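Local coordinates for Abbfa_003403 (Acinetobacter baumannii, PDB 4ZXH), which probably assembles a peptide product, activating an amino acid by adenylation, carrying it on a phosphopantetheine arm, condensing it and releasing the product, at residues Pro210-Ile215 against Gly348-Leu353; Ser261-Leu266 against Leu276-Pro281; Gly881-Val886 against Ile930-Tyr935; Thr300-Met305 against Ile333-Val338. All coordinates share one frame; numbering follows the deposited sequence.

Interaction 1 (Pro210-Ile215 against Gly348-Leu353); sequences PHVHSI and GSINPL. With PNS (4'-phosphopantetheine), chain B.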
# COMPACT_ATOMS: atom_id res chain seq x y z
N PRO A 210 9.17 6.68 -12.15
CA PRO A 210 8.65 5.64 -11.28
C PRO A 210 7.37 6.09 -10.55
O PRO A 210 7.13 7.28 -10.31
CB PRO A 210 9.79 5.41 -10.29
CG PRO A 210 10.42 6.73 -10.18
CD PRO A 210 10.33 7.36 -11.56
N HIS A 211 6.56 5.12 -10.22
CA HIS A 211 5.34 5.33 -9.47
C HIS A 211 5.64 5.90 -8.10
O HIS A 211 4.94 6.80 -7.63
CB HIS A 211 4.61 3.99 -9.36
CG HIS A 211 3.36 4.04 -8.54
ND1 HIS A 211 2.14 4.40 -9.07
CD2 HIS A 211 3.15 3.75 -7.24
CE1 HIS A 211 1.22 4.33 -8.12
NE2 HIS A 211 1.81 3.94 -7.00
N VAL A 212 6.70 5.40 -7.46
CA VAL A 212 7.10 5.85 -6.13
C VAL A 212 8.62 5.74 -5.98
O VAL A 212 9.26 4.90 -6.64
CB VAL A 212 6.37 5.04 -5.01
CG1 VAL A 212 6.66 3.55 -5.13
CG2 VAL A 212 6.77 5.52 -3.65
N HIS A 213 9.21 6.59 -5.15
CA HIS A 213 10.64 6.57 -4.90
C HIS A 213 11.01 5.32 -4.12
O HIS A 213 10.14 4.63 -3.61
CB HIS A 213 11.08 7.79 -4.11
CG HIS A 213 10.51 7.82 -2.73
ND1 HIS A 213 11.02 7.06 -1.69
CD2 HIS A 213 9.47 8.51 -2.21
CE1 HIS A 213 10.32 7.29 -0.60
NE2 HIS A 213 9.37 8.16 -0.89
N SER A 214 12.30 5.05 -3.99
CA SER A 214 12.73 3.83 -3.34
C SER A 214 13.67 4.15 -2.20
O SER A 214 14.66 3.45 -1.98
CB SER A 214 13.41 2.89 -4.33
OG SER A 214 12.66 2.79 -5.53
N ILE A 215 13.36 5.22 -1.48
CA ILE A 215 14.08 5.51 -0.26
C ILE A 215 13.60 4.59 0.85
O ILE A 215 12.40 4.47 1.09
CB ILE A 215 13.88 6.97 0.16
CG1 ILE A 215 14.50 7.89 -0.90
CG2 ILE A 215 14.54 7.24 1.51
CD1 ILE A 215 14.15 9.34 -0.71
N GLY A 348 -3.86 5.96 -3.01
CA GLY A 348 -4.16 6.83 -1.88
C GLY A 348 -3.07 6.94 -0.83
O GLY A 348 -3.24 7.63 0.19
N SER A 349 -1.95 6.28 -1.08
CA SER A 349 -0.85 6.26 -0.13
C SER A 349 0.23 7.27 -0.47
O SER A 349 1.11 7.54 0.35
CB SER A 349 -0.23 4.87 -0.11
OG SER A 349 0.43 4.66 -1.34
N ILE A 350 0.19 7.78 -1.70
CA ILE A 350 1.22 8.69 -2.19
C ILE A 350 0.61 9.83 -2.97
O ILE A 350 -0.46 9.71 -3.56
CB ILE A 350 2.24 7.99 -3.12
CG1 ILE A 350 1.54 7.40 -4.36
CG2 ILE A 350 3.01 6.92 -2.37
CD1 ILE A 350 2.47 6.80 -5.39
N ASN A 351 1.30 10.96 -2.98
CA ASN A 351 0.95 11.99 -3.93
C ASN A 351 1.39 11.55 -5.33
O ASN A 351 2.49 11.04 -5.50
CB ASN A 351 1.60 13.32 -3.54
CG ASN A 351 1.27 14.42 -4.51
OD1 ASN A 351 0.18 15.00 -4.46
ND2 ASN A 351 2.19 14.70 -5.42
N PRO A 352 0.50 11.70 -6.33
CA PRO A 352 0.76 11.28 -7.71
C PRO A 352 2.06 11.85 -8.29
O PRO A 352 2.35 13.01 -8.00
CB PRO A 352 -0.44 11.84 -8.47
CG PRO A 352 -1.52 11.89 -7.46
CD PRO A 352 -0.87 12.21 -6.14
N LEU A 353 2.81 11.06 -9.07
CA LEU A 353 3.99 11.54 -9.82
C LEU A 353 5.22 11.96 -9.02
O LEU A 353 6.35 11.66 -9.42
CB LEU A 353 3.61 12.72 -10.72
CG LEU A 353 2.64 12.38 -11.83
CD1 LEU A 353 2.51 13.58 -12.75
CD2 LEU A 353 3.08 11.12 -12.60
O23 PNS B . -5.66 12.14 -8.64
P24 PNS B . -6.30 13.33 -9.31
O25 PNS B . -6.56 13.26 -10.79
O27 PNS B . -5.29 14.56 -9.04
C28 PNS B . -4.90 14.89 -7.71
C29 PNS B . -4.01 16.12 -7.76
C30 PNS B . -4.84 17.21 -8.45
C31 PNS B . -2.75 15.80 -8.57
C32 PNS B . -3.59 16.50 -6.33
O33 PNS B . -3.19 15.30 -5.67
C34 PNS B . -2.48 17.54 -6.36
O35 PNS B . -2.64 18.66 -6.85
N36 PNS B . -1.32 17.23 -5.81
C37 PNS B . -0.20 18.15 -5.78
C38 PNS B . 0.17 18.39 -4.31
C39 PNS B . 0.68 19.79 -4.15
O40 PNS B . 0.20 20.71 -4.79
N41 PNS B . 1.67 19.90 -3.28
C42 PNS B . 2.38 21.09 -2.88
C43 PNS B . 3.57 20.51 -2.15
S44 PNS B . 4.95 20.46 -3.30
O HOH W 1 2.88 8.05 -9.02

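Interaction 2 (Ser261-Leu266 against Leu276-Pro281); sequences SGFYVL and LVIATP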
# COMPACT_ATOMS: atom_id res chain seq x y z
N SER A 261 20.46 20.23 -7.32
CA SER A 261 21.43 19.21 -7.73
C SER A 261 21.93 18.40 -6.54
O SER A 261 21.97 17.17 -6.59
CB SER A 261 22.61 19.85 -8.44
OG SER A 261 22.20 20.37 -9.69
N GLY A 262 22.31 19.10 -5.48
CA GLY A 262 22.69 18.45 -4.24
C GLY A 262 21.61 17.51 -3.72
O GLY A 262 21.92 16.43 -3.23
N PHE A 263 20.35 17.91 -3.85
CA PHE A 263 19.25 17.11 -3.32
C PHE A 263 19.08 15.79 -4.08
O PHE A 263 18.95 14.74 -3.46
CB PHE A 263 17.95 17.91 -3.34
CG PHE A 263 16.92 17.42 -2.35
CD1 PHE A 263 17.31 16.69 -1.24
CD2 PHE A 263 15.58 17.73 -2.51
CE1 PHE A 263 16.39 16.24 -0.33
CE2 PHE A 263 14.64 17.29 -1.59
CZ PHE A 263 15.05 16.54 -0.50
N TYR A 264 19.07 15.85 -5.41
CA TYR A 264 19.07 14.63 -6.23
C TYR A 264 20.22 13.70 -5.86
O TYR A 264 20.03 12.51 -5.64
CB TYR A 264 19.17 14.97 -7.72
CG TYR A 264 17.91 15.47 -8.38
CD1 TYR A 264 16.83 14.64 -8.59
CD2 TYR A 264 17.83 16.78 -8.84
CE1 TYR A 264 15.70 15.09 -9.21
CE2 TYR A 264 16.70 17.24 -9.46
CZ TYR A 264 15.64 16.40 -9.64
OH TYR A 264 14.51 16.88 -10.26
N VAL A 265 21.44 14.25 -5.81
CA VAL A 265 22.60 13.45 -5.45
C VAL A 265 22.36 12.74 -4.13
O VAL A 265 22.60 11.55 -4.01
CB VAL A 265 23.89 14.31 -5.37
CG1 VAL A 265 24.98 13.56 -4.63
CG2 VAL A 265 24.35 14.67 -6.76
N LEU A 266 21.84 13.48 -3.15
CA LEU A 266 21.45 12.88 -1.88
C LEU A 266 20.47 11.70 -2.02
O LEU A 266 20.72 10.63 -1.48
CB LEU A 266 20.83 13.93 -0.96
CG LEU A 266 20.39 13.26 0.35
CD1 LEU A 266 21.60 12.67 1.04
CD2 LEU A 266 19.66 14.21 1.28
N LEU A 276 14.82 9.60 -10.45
CA LEU A 276 14.26 10.30 -9.31
C LEU A 276 13.38 11.45 -9.76
O LEU A 276 13.72 12.16 -10.72
CB LEU A 276 15.36 10.84 -8.42
CG LEU A 276 16.44 9.84 -8.04
CD1 LEU A 276 17.73 10.59 -7.68
CD2 LEU A 276 15.95 9.02 -6.88
N VAL A 277 12.25 11.65 -9.07
CA VAL A 277 11.41 12.82 -9.32
C VAL A 277 11.35 13.75 -8.12
O VAL A 277 11.15 13.30 -6.99
CB VAL A 277 9.98 12.41 -9.70
CG1 VAL A 277 9.14 13.64 -9.97
CG2 VAL A 277 10.00 11.53 -10.92
N ILE A 278 11.52 15.05 -8.36
CA ILE A 278 11.37 16.07 -7.32
C ILE A 278 10.41 17.17 -7.76
O ILE A 278 10.60 17.77 -8.82
CB ILE A 278 12.72 16.71 -6.96
CG1 ILE A 278 13.67 15.67 -6.36
CG2 ILE A 278 12.53 17.84 -5.97
CD1 ILE A 278 14.92 16.28 -5.80
N ALA A 279 9.39 17.45 -6.94
CA ALA A 279 8.43 18.51 -7.25
C ALA A 279 8.98 19.86 -6.82
O ALA A 279 9.58 19.95 -5.75
CB ALA A 279 7.08 18.25 -6.57
N THR A 280 8.78 20.89 -7.65
CA THR A 280 9.18 22.27 -7.33
C THR A 280 8.14 23.33 -7.70
O THR A 280 8.04 23.72 -8.85
CB THR A 280 10.46 22.70 -8.06
OG1 THR A 280 11.47 21.70 -7.92
CG2 THR A 280 10.96 24.01 -7.45
N PRO A 281 7.38 23.79 -6.72
CA PRO A 281 6.50 24.96 -6.84
C PRO A 281 7.13 26.15 -7.55
O PRO A 281 8.28 26.48 -7.27
CB PRO A 281 6.23 25.32 -5.38
CG PRO A 281 6.17 23.98 -4.72
CD PRO A 281 7.18 23.09 -5.44

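Interaction 3 (Gly881-Val886 against Ile930-Tyr935); sequences GEIENV and IHLPAY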
# COMPACT_ATOMS: atom_id res chain seq x y z
N GLY A 881 7.65 -8.65 2.90
CA GLY A 881 7.16 -9.04 4.21
C GLY A 881 6.05 -8.18 4.78
O GLY A 881 5.26 -8.66 5.60
N GLU A 882 5.95 -6.92 4.36
CA GLU A 882 4.86 -6.10 4.84
C GLU A 882 3.56 -6.61 4.26
O GLU A 882 2.53 -6.68 4.95
CB GLU A 882 5.07 -4.64 4.49
CG GLU A 882 6.31 -4.06 5.13
CD GLU A 882 6.54 -2.62 4.74
OE1 GLU A 882 5.69 -2.07 4.00
OE2 GLU A 882 7.57 -2.04 5.16
N ILE A 883 3.60 -7.00 2.98
CA ILE A 883 2.43 -7.65 2.39
C ILE A 883 2.11 -8.95 3.13
O ILE A 883 0.94 -9.24 3.41
CB ILE A 883 2.64 -7.94 0.90
CG1 ILE A 883 3.26 -6.72 0.20
CG2 ILE A 883 1.33 -8.37 0.23
CD1 ILE A 883 3.53 -6.95 -1.28
N GLU A 884 3.13 -9.73 3.46
CA GLU A 884 2.92 -11.01 4.15
C GLU A 884 2.27 -10.83 5.52
O GLU A 884 1.38 -11.59 5.90
CB GLU A 884 4.24 -11.78 4.28
CG GLU A 884 4.78 -12.25 2.93
CD GLU A 884 6.21 -12.75 2.96
OE1 GLU A 884 6.87 -12.69 4.03
OE2 GLU A 884 6.68 -13.21 1.89
N ASN A 885 2.69 -9.78 6.24
CA ASN A 885 2.10 -9.47 7.54
C ASN A 885 0.63 -9.09 7.46
O ASN A 885 -0.17 -9.53 8.30
CB ASN A 885 2.89 -8.35 8.22
CG ASN A 885 4.18 -8.85 8.87
OD1 ASN A 885 4.26 -10.00 9.33
ND2 ASN A 885 5.20 -7.99 8.90
N VAL A 886 0.25 -8.31 6.44
CA VAL A 886 -1.15 -7.92 6.31
C VAL A 886 -2.02 -9.16 6.00
O VAL A 886 -3.09 -9.33 6.58
CB VAL A 886 -1.37 -6.83 5.23
CG1 VAL A 886 -2.84 -6.63 5.00
CG2 VAL A 886 -0.76 -5.51 5.66
N ILE A 930 -7.71 -2.39 0.99
CA ILE A 930 -8.05 -1.36 1.96
C ILE A 930 -6.91 -1.24 2.99
O ILE A 930 -6.83 -0.24 3.73
CB ILE A 930 -9.43 -1.65 2.67
CG1 ILE A 930 -9.34 -2.68 3.78
CG2 ILE A 930 -10.49 -2.11 1.64
CD1 ILE A 930 -9.47 -2.05 5.14
N HIS A 931 -5.99 -2.22 3.01
CA HIS A 931 -4.91 -2.23 4.03
C HIS A 931 -3.49 -1.97 3.51
O HIS A 931 -2.56 -1.72 4.28
CB HIS A 931 -4.92 -3.56 4.78
CG HIS A 931 -6.09 -3.72 5.70
ND1 HIS A 931 -6.29 -2.89 6.79
CD2 HIS A 931 -7.12 -4.59 5.69
CE1 HIS A 931 -7.40 -3.26 7.41
NE2 HIS A 931 -7.92 -4.29 6.77
N LEU A 932 -3.34 -2.02 2.19
CA LEU A 932 -2.05 -1.81 1.57
C LEU A 932 -2.05 -0.62 0.62
O LEU A 932 -3.10 -0.25 0.08
CB LEU A 932 -1.65 -3.07 0.83
CG LEU A 932 -1.21 -4.19 1.76
CD1 LEU A 932 -0.89 -5.43 0.97
CD2 LEU A 932 0.01 -3.75 2.54
N PRO A 933 -0.88 -0.00 0.42
CA PRO A 933 -0.76 0.93 -0.71
C PRO A 933 -1.06 0.17 -1.97
O PRO A 933 -0.79 -1.03 -2.02
CB PRO A 933 0.71 1.38 -0.67
CG PRO A 933 1.13 1.14 0.72
CD PRO A 933 0.34 -0.04 1.24
N ALA A 934 -1.60 0.85 -2.97
CA ALA A 934 -2.02 0.20 -4.20
C ALA A 934 -0.89 -0.57 -4.86
O ALA A 934 -1.10 -1.65 -5.42
CB ALA A 934 -2.61 1.20 -5.14
N TYR A 935 0.32 -0.03 -4.82
CA TYR A 935 1.42 -0.68 -5.51
C TYR A 935 1.87 -1.95 -4.80
O TYR A 935 2.62 -2.74 -5.37
CB TYR A 935 2.61 0.28 -5.70
CG TYR A 935 3.30 0.76 -4.44
CD1 TYR A 935 2.93 1.95 -3.82
CD2 TYR A 935 4.37 0.04 -3.89
CE1 TYR A 935 3.57 2.41 -2.67
CE2 TYR A 935 5.02 0.49 -2.74
CZ TYR A 935 4.62 1.68 -2.14
OH TYR A 935 5.26 2.11 -1.00

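Interaction 4 (Thr300-Met305 against Ile333-Val338); sequences TIAIHM and IAFSRV. With PNS (4'-phosphopantetheine), chain B.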
# COMPACT_ATOMS: atom_id res chain seq x y z
N THR A 300 2.76 23.46 -8.99
CA THR A 300 3.78 22.45 -8.82
C THR A 300 4.29 22.02 -10.20
O THR A 300 3.50 21.87 -11.13
CB THR A 300 3.22 21.23 -8.04
OG1 THR A 300 2.75 21.64 -6.76
CG2 THR A 300 4.29 20.16 -7.85
N ILE A 301 5.60 21.84 -10.34
CA ILE A 301 6.11 21.08 -11.48
C ILE A 301 6.97 19.91 -11.00
O ILE A 301 7.67 20.03 -10.00
CB ILE A 301 6.95 21.94 -12.46
CG1 ILE A 301 8.13 22.58 -11.76
CG2 ILE A 301 6.08 22.96 -13.17
CD1 ILE A 301 8.96 23.48 -12.68
N ALA A 302 6.90 18.79 -11.73
CA ALA A 302 7.70 17.61 -11.42
C ALA A 302 8.92 17.47 -12.34
O ALA A 302 8.79 17.30 -13.56
CB ALA A 302 6.84 16.36 -11.48
N ILE A 303 10.12 17.53 -11.76
CA ILE A 303 11.34 17.34 -12.52
C ILE A 303 11.86 15.92 -12.36
O ILE A 303 12.32 15.53 -11.28
CB ILE A 303 12.44 18.31 -12.09
CG1 ILE A 303 11.93 19.75 -12.06
CG2 ILE A 303 13.62 18.18 -13.01
CD1 ILE A 303 11.33 20.19 -13.34
N HIS A 304 11.78 15.14 -13.43
CA HIS A 304 12.27 13.77 -13.41
C HIS A 304 13.66 13.73 -14.04
O HIS A 304 13.81 14.01 -15.23
CB HIS A 304 11.29 12.84 -14.13
CG HIS A 304 11.82 11.47 -14.42
ND1 HIS A 304 11.42 10.74 -15.52
CD2 HIS A 304 12.71 10.70 -13.76
CE1 HIS A 304 12.05 9.58 -15.52
NE2 HIS A 304 12.84 9.53 -14.47
N MET A 305 14.67 13.43 -13.22
CA MET A 305 16.07 13.35 -13.66
C MET A 305 16.50 11.91 -13.82
O MET A 305 16.22 11.07 -12.97
CB MET A 305 17.02 14.03 -12.66
CG MET A 305 16.92 15.55 -12.52
SD MET A 305 17.53 16.47 -13.92
CE MET A 305 19.08 15.62 -14.21
N ILE A 333 1.18 24.95 -17.67
CA ILE A 333 0.34 23.77 -17.46
C ILE A 333 0.23 23.42 -15.98
O ILE A 333 1.25 23.20 -15.31
CB ILE A 333 0.89 22.54 -18.22
CG1 ILE A 333 0.93 22.81 -19.72
CG2 ILE A 333 0.02 21.34 -17.96
CD1 ILE A 333 -0.37 23.39 -20.26
N ALA A 334 -1.00 23.36 -15.47
CA ALA A 334 -1.24 23.08 -14.05
C ALA A 334 -0.90 21.64 -13.73
O ALA A 334 -1.09 20.76 -14.58
CB ALA A 334 -2.66 23.37 -13.68
N PHE A 335 -0.39 21.42 -12.53
CA PHE A 335 0.02 20.08 -12.13
C PHE A 335 -1.14 19.09 -12.27
O PHE A 335 -0.94 17.96 -12.71
CB PHE A 335 0.52 20.08 -10.69
CG PHE A 335 1.08 18.76 -10.25
CD1 PHE A 335 2.19 18.23 -10.87
CD2 PHE A 335 0.49 18.05 -9.22
CE1 PHE A 335 2.71 17.02 -10.48
CE2 PHE A 335 1.00 16.85 -8.82
CZ PHE A 335 2.11 16.32 -9.45
N SER A 336 -2.34 19.53 -11.94
CA SER A 336 -3.51 18.65 -12.02
C SER A 336 -3.76 18.25 -13.45
O SER A 336 -4.17 17.13 -13.73
CB SER A 336 -4.76 19.34 -11.44
OG SER A 336 -5.15 20.45 -12.22
N ARG A 337 -3.51 19.15 -14.38
CA ARG A 337 -3.69 18.82 -15.78
C ARG A 337 -2.60 17.86 -16.24
O ARG A 337 -2.83 17.03 -17.12
CB ARG A 337 -3.70 20.09 -16.64
CG ARG A 337 -3.98 19.83 -18.12
CD ARG A 337 -5.37 19.26 -18.30
NE ARG A 337 -5.75 19.12 -19.71
CZ ARG A 337 -5.56 18.02 -20.44
NH1 ARG A 337 -5.00 16.94 -19.90
NH2 ARG A 337 -5.95 18.00 -21.70
N VAL A 338 -1.40 17.95 -15.66
CA VAL A 338 -0.33 17.02 -16.01
C VAL A 338 -0.67 15.61 -15.51
O VAL A 338 -0.44 14.63 -16.22
CB VAL A 338 1.03 17.45 -15.44
CG1 VAL A 338 2.08 16.36 -15.69
CG2 VAL A 338 1.48 18.75 -16.07
O23 PNS B . -5.66 12.14 -8.64
P24 PNS B . -6.30 13.33 -9.31
O25 PNS B . -6.56 13.26 -10.79
O27 PNS B . -5.29 14.56 -9.04
C28 PNS B . -4.90 14.89 -7.71
C29 PNS B . -4.01 16.12 -7.76
C30 PNS B . -4.84 17.21 -8.45
C31 PNS B . -2.75 15.80 -8.57
C32 PNS B . -3.59 16.50 -6.33
O33 PNS B . -3.19 15.30 -5.67
C34 PNS B . -2.48 17.54 -6.36
O35 PNS B . -2.64 18.66 -6.85
N36 PNS B . -1.32 17.23 -5.81
C37 PNS B . -0.20 18.15 -5.78
C38 PNS B . 0.17 18.39 -4.31
C39 PNS B . 0.68 19.79 -4.15
O40 PNS B . 0.20 20.71 -4.79
N41 PNS B . 1.67 19.90 -3.28
C42 PNS B . 2.38 21.09 -2.88
C43 PNS B . 3.57 20.51 -2.15
S44 PNS B . 4.95 20.46 -3.30

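Interaction 1 (Pro210-Ile215 against Gly348-Leu353)
The carbonyl oxygen of H211 is gripped by a water, which donates to H211 O at 2.8 Å, and more weakly by the side-chain NE2 of Q355. The same water accepts from L353 N, its oxygen 3.0 Å from that nitrogen, so it bridges two loops that share no direct hydrogen bond. Beside this bridge the side chains pack. CD1 of I350 sits over one face of the H211 imidazole, 3.6 Å from H211 CD2. The ring gets there because its CG stands anti to the backbone N (chi1 177°), which carries its end back toward the other loop although CB starts off away from it. In I350 a chi1 of 61°, followed by an extended run, carries CD1 to that imidazole face. D347 holds the rim of the imidazole by a bond from H211 NE2 to OD2. The second branch of I350 packs on V212, CG2 to CG2 at 4.2 Å, and R221 touches both residues. Within the first loop, I215 N lies in the plane of the H213 ring and donates to H213 ND1 at 3.0 Å, while H213 NE2 pairs with D402. One residue past I350, N351 turns to the ligand: its OD1 accepts from PNS N36 at 3.0 Å, a bent bond of 144°. N351 ND2 bonds to A354 O, which fixes the flip of this amide. The arrangement belongs to the phosphopantetheine tunnel of a condensation domain, where N351 and P352 line the passage taken by the arm of the carrier domain.

Interaction 2 (Ser261-Leu266 against Leu276-Pro281)
CG of Y264 is anti to its own carbonyl carbon (chi1 -77°), and I278 makes the same choice for CG1 (chi1 -64°) before running extended to CD1, settings that bring the phenol ring and the longer isoleucine branch together between helix and strand. CD1 of I278 lies over the centre of one face of the Y264 ring, 3.7 Å from its centroid, a CH-pi contact. Further along the ring, Y264 CE1 comes to 3.5 Å from I278 CG1. The phenol end is drawn past the isoleucine: Y264 OH bonds to the carbonyl oxygen of I303 on the next strand, which fixes it. F263, one residue earlier, reaches I278 CD1 with its CD2 atom at 3.7 Å, so the methyl is shared by two aromatic rings. L276 lies two residues back on the same side of the strand as I278. Its CB packs at 4.1 Å from Y264 CD1, and its CD1 reaches the helix backbone, 3.6 Å from Y264 O. No hydrogen bond crosses between the segments, and all four residues are buried. The axes of the helix and strand segments run 9.6 Å apart at 139°, roughly antiparallel, the chain turning back after helix 255-271 into strand 275-279. Strand 275-279 is bonded to strand 302-306 through L276, I278 and their partners M305 and I303. F316 of helix 313-329 packs on Y264. This is the helix-on-sheet layering of an alpha/beta lobe of the condensation domain, which has the fold of the CoA-dependent acyltransferases, and P281 borders the phosphopantetheine pocket.

Interaction 3 (Gly881-Val886 against Ile930-Tyr935)
L932 fits between two side chains one helical turn apart on helix 880-888. Its CD1 meets I883 CG2 at 3.8 Å, the two side chains lying nearly perpendicular. Its other branch, CD2, lies 3.7 Å from V886 CG2, where leucine and valine run antiparallel alongside each other. V886 spreads its branches over two neighbours: CG1, anti to the backbone N (chi1 171°), reaches H931 CB at 3.7 Å while CG2 takes the leucine. The contact is wholly apolar, buried at L932 and I883 and exposed at H931. In the next shell, backbone bonds hold the helix turn, N885 N to G881 O at 2.9 Å and V886 N to E882 O at 3.2 Å. E884 bonds through OE2 to V898 N of strand 893-903, and N885 packs on T746 and I747 of helix 746-753. On the other segment, Y935 OH bonds to R221 and Y935 N to D347, both in the condensation domain. Helix 880-888 is thus packed against H931 and L932, with strands 893-903 and 907-916 lying between helices 880-888 and 921-931 in sequence.

Interaction 4 (Thr300-Met305 against Ile333-Val338)
F335 leads with CB toward T300, 3.5 Å from the backbone oxygen T300 O. The next atom, CG, lies 3.9 Å from T300 CB. CG is anti to the backbone N (chi1 -175°), a setting that swings the ring out from the first turn of the helix to lie between the strand and the ligand. Along one side of the ring, CD1 comes 4.2 Å from T300 CG2; this methyl stands over one face, displaced from the ring centre, as a loose CH-pi contact lying 14° off the normal. Next on that side, CE1 is 4.3 Å from A302 CB. Along the other side, CD2 and CE2 both touch phosphopantetheine, with F335 CD2 3.5 Å from PNS C37, and PNS O35 lies at the ring edge, in its plane. The tip, CZ, meets the loop of P352 and L353. T300 serves both partners: its CB and methyl pack on the ring, while OG1 gives a weak hydrogen bond to the ligand, 3.4 Å from PNS O40. S336, next on the helix, adds a methylene contact, its CB 3.7 Å from PNS C30. The start of the helix is held from outside by N299, which takes the F335 N-H on OD1 and donates from ND2 to I333 O. A334 occupies the N-cap position, and its carbonyl accepts from V338 N. T300, F335 and S336 line the phosphopantetheine pocket: the residue leading into strand 302-306 and the first turn of helix 335-342 form part of the condensation-domain tunnel wall, consistent with the carrier-domain arm being presented at the acceptor side.

Overall arrangement
Along the chain, interactions 2 and 4 follow one another inside the loop closed by interaction 1, and interaction 3 comes later, in the C-terminal part of the adenylation domain. Interactions 1, 2 and 4 lie within the condensation domain, their centres about 14 Å from one another, and touch mutually. Interactions 2 and 4 share a two-stranded antiparallel sheet, strands 275-279 and 302-306, while interactions 1 and 4 both meet the phosphopantetheine. Interaction 3 is about 28 Å from interactions 2 and 4, centre to centre, without touching them, yet packs against interaction 1 through P933 and Y935. Interaction 1 therefore stands at the junction between the ligand tunnel and the adenylation domain.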